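Local coordinates for probable hydrolase (Pseudomonas aeruginosa, PDB 7AL6), which probably acts as a hydrolase of the alpha/beta hydrolase superfamily and is a putative lipolytic enzyme, at the interface of chains A and B. Numbering follows the deposited sequence. Chains: chain A/B, Probable hydrolase.

Contact 1 and contact 2 are separate, two-fold related parts of one interface between chains A and B. Their C-alpha centres lie about 23 Å apart. In each, the helix starting at residue 138 of one chain packs against helix 103-114 and Phe221 of the other, with the chains exchanged. The account of contact 1 also takes in Pro139, Gly143 and Leu115, and that of contact 2 Trp78, Leu82 and Pro210. By symmetry each has a counterpart on the other side. This reciprocal apolar packing would suit a dimer within the deposited assembly of four copies, but the structure alone does not show which assembly forms in the cell.

Contact 1: the interface of chains A and B. Residues chain A 139, 142-143, 146; chain B 110, 114-115, 221.
A:Pro139 lies over one face of the B:Phe221 ring. Its CG sits above the ring centre, 3.9 Å from the centroid, and makes a CH-pi contact. The opposite face is covered from within chain B by CD2 of B:Leu110. The aromatic ring is therefore sandwiched between a proline of the partner and a leucine of its own chain. This should limit its tilting.

A:Leu142 meets the same ring differently. It crosses B:Phe221 at about a right angle and touches the far end of the ring. One methyl, CD2, reaches CZ of B:Phe221 at 3.7 Å. The side chain leaves its helix with CG anti to the backbone N (chi1 175°), and chi2 of 60° turns CD2 toward the phenylalanine. The branch carbon CG of A:Leu142 packs at 3.9 Å on the methyl CB of B:Ala114. The leucine thus fits between the end of helix 103-114 and the aromatic ring.

The small residues let the two backbones come close. CA of B:Ala114 is 3.3 Å from the carbonyl O of A:Pro139. CA of A:Gly143 lies 3.8 Å from CB of B:Ala114. With no side chain on the glycine, CD2 of B:Leu115 can also reach this CA, at 3.7 Å. The other methyl of B:Leu115, CD1, meets CD1 of A:Leu146 at 4.1 Å. This is a looser contact between two obliquely crossing leucines.

The patch hides 166 Å² of protein surface. A:Pro139 is in the first turn of helix 138-150, and A:Leu142, A:Gly143 and A:Leu146 follow along it. This helix belongs to the segment between core strands 119-125 and 229-234, where alpha/beta hydrolases commonly carry a cap. On chain B, B:Ala114 ends helix 103-114, which follows the nucleophile elbow of the fold. B:Leu115 begins the loop after it, and B:Phe221 comes from helix 215-222.

Contact 2: the interface of chains A and B. Residues chain A 78, 82, 110, 114, 221; chain B 142, 146, 210.
A:Trp78 and B:Pro210 form an indole-proline contact at one end of the patch. Their side chains cross at about a right angle. B:Pro210 comes over one face of the indole at its pyrrole rim. CB of the proline lies nearly above CD1 of A:Trp78, at 3.7 Å. CG lies just outside the CD1-NE1 edge, 3.5 Å from both CD1 and NE1 of A:Trp78. A chi1 of 45° swings the indole to where this rim meets the proline.

Aliphatic packing continues from there. B:Leu142 spreads its two methyls between different partners. CD1 turns to CB of A:Trp78 at 3.8 Å, while CD2 turns toward A:Phe221. The branch carbon of B:Leu142 rests on the methyl of A:Ala114. Farther along, A:Leu82 and B:Leu146 slide past each other in opposite directions. CD2 of B:Leu146 touches CB of A:Leu82 at 3.7 Å.

B:Leu142 also touches the outer rim of the A:Phe221 ring. Its CD2 lies beyond CE1 and CZ, tilted out of the ring plane, and meets CE1 of A:Phe221 at 3.6 Å. A:Leu110 places its own CD2 over one face, toward the rim, and so backs the ring from within chain A.

The patch hides 213 Å², with the greatest shares from B:Leu142 and A:Trp78. It joins helix 77-91 of chain A to the partner and widens the apolar surface that probably helps hold the two copies together.

Contact 1: the interface of chains A and B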
loop_
_atom_site.group_PDB
_atom_site.type_symbol
_atom_site.label_atom_id
_atom_site.label_comp_id
_atom_site.label_asym_id
_atom_site.label_seq_id
_atom_site.Cartn_x
_atom_site.Cartn_y
_atom_site.Cartn_z
ATOM N N PRO A 139 24.770 19.531 4.228
ATOM C CA PRO A 139 23.822 20.166 3.284
ATOM C C PRO A 139 24.021 19.720 1.853
ATOM O O PRO A 139 23.050 19.535 1.105
ATOM C CB PRO A 139 24.102 21.668 3.457
ATOM C CG PRO A 139 24.684 21.783 4.866
ATOM C CD PRO A 139 25.495 20.526 5.048
ATOM N N LEU A 142 22.635 16.178 1.558
ATOM C CA LEU A 142 21.180 16.159 1.516
ATOM C C LEU A 142 20.681 16.615 0.156
ATOM O O LEU A 142 19.733 16.045 -0.388
ATOM C CB LEU A 142 20.588 17.025 2.626
ATOM C CG LEU A 142 19.063 17.161 2.572
ATOM C CD1 LEU A 142 18.301 15.817 2.688
ATOM C CD2 LEU A 142 18.545 18.079 3.641
ATOM N N GLY A 143 21.306 17.647 -0.415
ATOM C CA GLY A 143 20.895 18.081 -1.734
ATOM C C GLY A 143 21.082 16.982 -2.753
ATOM O O GLY A 143 20.248 16.775 -3.633
ATOM N N LEU A 146 18.278 14.428 -2.239
ATOM C CA LEU A 146 16.989 14.935 -2.744
ATOM C C LEU A 146 16.973 14.826 -4.270
ATOM O O LEU A 146 15.978 14.403 -4.802
ATOM C CB LEU A 146 16.784 16.368 -2.273
ATOM C CG LEU A 146 16.618 16.553 -0.771
ATOM C CD1 LEU A 146 16.435 18.008 -0.445
ATOM C CD2 LEU A 146 15.465 15.737 -0.236
ATOM N N LEU B 110 16.308 23.666 5.765
ATOM C CA LEU B 110 16.995 22.498 5.205
ATOM C C LEU B 110 16.996 22.542 3.685
ATOM O O LEU B 110 18.011 22.244 3.034
ATOM C CB LEU B 110 16.333 21.190 5.680
ATOM C CG LEU B 110 16.439 20.836 7.161
ATOM C CD1 LEU B 110 16.004 19.391 7.469
ATOM C CD2 LEU B 110 17.865 21.033 7.607
ATOM N N ALA B 114 20.288 22.933 1.310
ATOM C CA ALA B 114 20.668 21.777 0.518
ATOM C C ALA B 114 20.619 22.048 -0.980
ATOM O O ALA B 114 21.400 21.454 -1.721
ATOM C CB ALA B 114 19.746 20.601 0.858
ATOM N N LEU B 115 19.656 22.842 -1.420
ATOM C CA LEU B 115 19.442 23.186 -2.843
ATOM C C LEU B 115 19.326 24.706 -2.948
ATOM O O LEU B 115 18.244 25.192 -3.210
ATOM C CB LEU B 115 18.180 22.490 -3.353
ATOM C CG LEU B 115 18.193 20.967 -3.297
ATOM C CD1 LEU B 115 16.851 20.411 -3.709
ATOM C CD2 LEU B 115 19.286 20.392 -4.160
ATOM N N PHE B 221 23.718 24.096 8.141
ATOM C CA PHE B 221 22.567 24.297 7.264
ATOM C C PHE B 221 22.168 25.769 7.209
ATOM O O PHE B 221 21.981 26.333 6.122
ATOM C CB PHE B 221 21.368 23.447 7.735
ATOM C CG PHE B 221 21.279 22.104 7.057
ATOM C CD1 PHE B 221 20.724 21.992 5.797
ATOM C CD2 PHE B 221 21.788 20.967 7.667
ATOM C CE1 PHE B 221 20.681 20.777 5.157
ATOM C CE2 PHE B 221 21.755 19.732 7.018
ATOM C CZ PHE B 221 21.188 19.642 5.765
#

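Contact 2: the interface of chains A and B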
loop_
_atom_site.group_PDB
_atom_site.type_symbol
_atom_site.label_atom_id
_atom_site.label_comp_id
_atom_site.label_asym_id
_atom_site.label_seq_id
_atom_site.Cartn_x
_atom_site.Cartn_y
_atom_site.Cartn_z
ATOM N N TRP A 78 19.082 2.099 10.180
ATOM C CA TRP A 78 18.183 1.968 11.353
ATOM C C TRP A 78 16.821 1.387 10.946
ATOM O O TRP A 78 16.130 0.945 11.818
ATOM C CB TRP A 78 18.074 3.269 12.148
ATOM C CG TRP A 78 17.875 4.482 11.316
ATOM C CD1 TRP A 78 16.698 5.001 10.907
ATOM C CD2 TRP A 78 18.897 5.314 10.772
ATOM N NE1 TRP A 78 16.919 6.106 10.153
ATOM C CE2 TRP A 78 18.257 6.316 10.042
ATOM C CE3 TRP A 78 20.285 5.300 10.812
ATOM C CZ2 TRP A 78 18.957 7.310 9.381
ATOM C CZ3 TRP A 78 20.980 6.266 10.137
ATOM C CH2 TRP A 78 20.324 7.260 9.436
ATOM N N LEU A 82 15.187 -1.741 12.985
ATOM C CA LEU A 82 13.821 -1.896 13.469
ATOM C C LEU A 82 13.216 -3.212 12.974
ATOM O O LEU A 82 12.596 -3.950 13.754
ATOM C CB LEU A 82 12.987 -0.680 13.032
ATOM C CG LEU A 82 11.500 -0.736 13.452
ATOM C CD1 LEU A 82 11.334 -0.853 14.982
ATOM C CD2 LEU A 82 10.709 0.424 12.932
ATOM N N LEU A 110 24.655 -1.532 15.333
ATOM C CA LEU A 110 23.710 -0.432 15.621
ATOM C C LEU A 110 22.664 -0.938 16.614
ATOM O O LEU A 110 22.428 -0.282 17.564
ATOM C CB LEU A 110 23.027 0.014 14.326
ATOM C CG LEU A 110 23.848 0.893 13.391
ATOM C CD1 LEU A 110 22.978 1.426 12.282
ATOM C CD2 LEU A 110 24.515 2.034 14.133
ATOM N N ALA A 114 22.185 0.191 20.430
ATOM C CA ALA A 114 20.977 0.942 20.750
ATOM C C ALA A 114 20.128 0.238 21.791
ATOM O O ALA A 114 19.509 0.905 22.624
ATOM C CB ALA A 114 20.138 1.176 19.480
ATOM N N PHE A 221 28.458 4.162 18.631
ATOM C CA PHE A 221 27.662 2.922 18.495
ATOM C C PHE A 221 28.555 1.723 18.808
ATOM O O PHE A 221 28.147 0.904 19.560
ATOM C CB PHE A 221 27.020 2.825 17.111
ATOM C CG PHE A 221 25.678 3.495 17.021
ATOM C CD1 PHE A 221 24.553 2.892 17.529
ATOM C CD2 PHE A 221 25.545 4.736 16.449
ATOM C CE1 PHE A 221 23.327 3.518 17.463
ATOM C CE2 PHE A 221 24.316 5.360 16.380
ATOM C CZ PHE A 221 23.211 4.753 16.899
ATOM N N LEU B 142 18.589 6.315 19.526
ATOM C CA LEU B 142 18.074 5.290 18.607
ATOM C C LEU B 142 17.316 4.232 19.398
ATOM O O LEU B 142 16.193 3.856 19.039
ATOM C CB LEU B 142 19.206 4.686 17.764
ATOM C CG LEU B 142 18.817 3.519 16.823
ATOM C CD1 LEU B 142 17.658 4.000 15.889
ATOM C CD2 LEU B 142 20.032 2.994 16.078
ATOM N N LEU B 146 13.468 3.111 18.752
ATOM C CA LEU B 146 13.085 1.731 18.442
ATOM C C LEU B 146 12.044 1.213 19.433
ATOM O O LEU B 146 11.082 0.515 19.050
ATOM C CB LEU B 146 14.329 0.816 18.444
ATOM C CG LEU B 146 15.329 1.050 17.305
ATOM C CD1 LEU B 146 16.584 0.175 17.499
ATOM C CD2 LEU B 146 14.692 0.768 15.930
ATOM N N PRO B 210 14.997 8.687 14.940
ATOM C CA PRO B 210 16.108 7.754 15.214
ATOM C C PRO B 210 17.484 8.413 15.236
ATOM O O PRO B 210 18.433 7.793 15.730
ATOM C CB PRO B 210 16.004 6.749 14.064
ATOM C CG PRO B 210 15.411 7.578 12.916
ATOM C CD PRO B 210 14.428 8.506 13.587
#